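PDB 5HAX: nucleoporin NUP170 from Chaetomium thermophilum, which probably serves as a scaffold nucleoporin in the symmetric core of the nuclear pore, where its N-terminal domain binds Nup53. Local coordinates for residues L530-Q536 and A590-Y594. Residue numbers count along the deposited sequence, not the author numbering.
Sequences LAVACGQ and ALALY
L530-A533 forms the last turn of helix 522-533, while A590-Y594 is helical within helix 586-599. CA atoms pair L530 with L591 at 7.5 Å and A531 with Y594 at 7.2 Å. C534 leaves helical angles (phi/psi -87°/7°) and a Schellman motif ends the helix: Q536 N hydrogen-bonds to A531 O (2.9 Å), G535 N to V532 O (2.9 Å), and G535, as C-prime, takes phi 97°, psi 2°, where a side chain would jam against the preceding carbonyl. Y594, chi1 t, lays one ring face over A531 CA; A531 CB sits 3.9 Å from Y594 CE1. L530 (t, p) points toward the other helix, its CD2 touching Y594 CD2 (3.8 Å), L591 CA (3.8 Å) and L591 CD1 (3.9 Å). The turn brings Q536 (m, m) toward the ring edge, where its NE2 donates to Y594 OH at 3.2 Å. F467 meets Y594 edge-to-face. This is a Schellman-terminated helix packed against a neighbouring helix through a tyrosine, in the alpha-helical region that accompanies the beta-propeller.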
loop_
_atom_site.group_PDB
_atom_site.type_symbol
_atom_site.label_atom_id
_atom_site.label_comp_id
_atom_site.label_asym_id
_atom_site.label_seq_id
_atom_site.Cartn_x
_atom_site.Cartn_y
_atom_site.Cartn_z
ATOM N N LEU A 530 19.630 8.195 13.493
ATOM C CA LEU A 530 19.322 9.621 13.477
ATOM C C LEU A 530 17.821 9.853 13.598
ATOM O O LEU A 530 17.371 10.699 14.379
ATOM C CB LEU A 530 19.864 10.253 12.195
ATOM C CG LEU A 530 19.512 11.725 11.959
ATOM C CD1 LEU A 530 20.050 12.590 13.090
ATOM C CD2 LEU A 530 20.052 12.186 10.616
ATOM N N ALA A 531 17.028 9.092 12.838
ATOM C CA ALA A 531 15.576 9.249 12.884
ATOM C C ALA A 531 15.033 8.942 14.273
ATOM O O ALA A 531 14.252 9.721 14.831
ATOM C CB ALA A 531 14.923 8.348 11.837
ATOM N N VAL A 532 15.435 7.805 14.850
ATOM C CA VAL A 532 14.994 7.460 16.199
ATOM C C VAL A 532 15.435 8.531 17.188
ATOM O O VAL A 532 14.665 8.943 18.064
ATOM C CB VAL A 532 15.527 6.071 16.602
ATOM C CG1 VAL A 532 15.219 5.776 18.071
ATOM C CG2 VAL A 532 14.934 4.992 15.709
ATOM N N ALA A 533 16.681 8.997 17.067
ATOM C CA ALA A 533 17.164 10.058 17.945
ATOM C C ALA A 533 16.296 11.304 17.851
ATOM O O ALA A 533 16.148 12.031 18.840
ATOM C CB ALA A 533 18.614 10.399 17.603
ATOM N N CYS A 534 15.710 11.562 16.684
ATOM C CA CYS A 534 14.844 12.714 16.476
ATOM C C CYS A 534 13.390 12.435 16.843
ATOM O O CYS A 534 12.528 13.281 16.586
ATOM C CB CYS A 534 14.936 13.178 15.018
ATOM S SG CYS A 534 16.536 13.888 14.577
ATOM N N GLY A 535 13.099 11.276 17.430
ATOM C CA GLY A 535 11.765 10.959 17.896
ATOM C C GLY A 535 10.929 10.123 16.953
ATOM O O GLY A 535 9.766 9.849 17.269
ATOM N N GLN A 536 11.471 9.712 15.809
ATOM C CA GLN A 536 10.713 8.870 14.895
ATOM C C GLN A 536 10.530 7.480 15.492
ATOM O O GLN A 536 11.440 6.929 16.119
ATOM C CB GLN A 536 11.417 8.781 13.542
ATOM C CG GLN A 536 11.539 10.117 12.821
ATOM C CD GLN A 536 10.209 10.624 12.292
ATOM O OE1 GLN A 536 9.168 9.995 12.482
ATOM N NE2 GLN A 536 10.242 11.765 11.617
ATOM N N ALA A 590 24.039 9.814 5.908
ATOM C CA ALA A 590 22.825 9.530 6.664
ATOM C C ALA A 590 22.004 10.794 6.887
ATOM O O ALA A 590 20.775 10.775 6.761
ATOM C CB ALA A 590 23.185 8.886 8.003
ATOM N N LEU A 591 22.667 11.903 7.227
ATOM C CA LEU A 591 21.951 13.160 7.414
ATOM C C LEU A 591 21.322 13.628 6.109
ATOM O O LEU A 591 20.178 14.097 6.095
ATOM C CB LEU A 591 22.896 14.226 7.965
ATOM C CG LEU A 591 22.304 15.627 8.144
ATOM C CD1 LEU A 591 21.158 15.601 9.144
ATOM C CD2 LEU A 591 23.384 16.607 8.576
ATOM N N ALA A 592 22.058 13.507 5.003
ATOM C CA ALA A 592 21.512 13.872 3.700
ATOM C C ALA A 592 20.361 12.955 3.309
ATOM O O ALA A 592 19.360 13.413 2.744
ATOM C CB ALA A 592 22.615 13.823 2.644
ATOM N N LEU A 593 20.485 11.659 3.597
ATOM C CA LEU A 593 19.426 10.716 3.249
ATOM C C LEU A 593 18.156 11.015 4.033
ATOM O O LEU A 593 17.064 11.103 3.458
ATOM C CB LEU A 593 19.902 9.286 3.508
ATOM C CG LEU A 593 18.985 8.150 3.048
ATOM C CD1 LEU A 593 18.731 8.221 1.548
ATOM C CD2 LEU A 593 19.593 6.806 3.428
ATOM N N TYR A 594 18.283 11.189 5.350
ATOM C CA TYR A 594 17.126 11.504 6.179
ATOM C C TYR A 594 16.463 12.802 5.731
ATOM O O TYR A 594 15.245 12.852 5.529
ATOM C CB TYR A 594 17.550 11.592 7.646
ATOM C CG TYR A 594 16.411 11.859 8.600
ATOM C CD1 TYR A 594 15.244 11.113 8.542
ATOM C CD2 TYR A 594 16.508 12.851 9.569
ATOM C CE1 TYR A 594 14.198 11.350 9.414
ATOM C CE2 TYR A 594 15.466 13.095 10.447
ATOM C CZ TYR A 594 14.315 12.342 10.366
ATOM O OH TYR A 594 13.274 12.578 11.234
#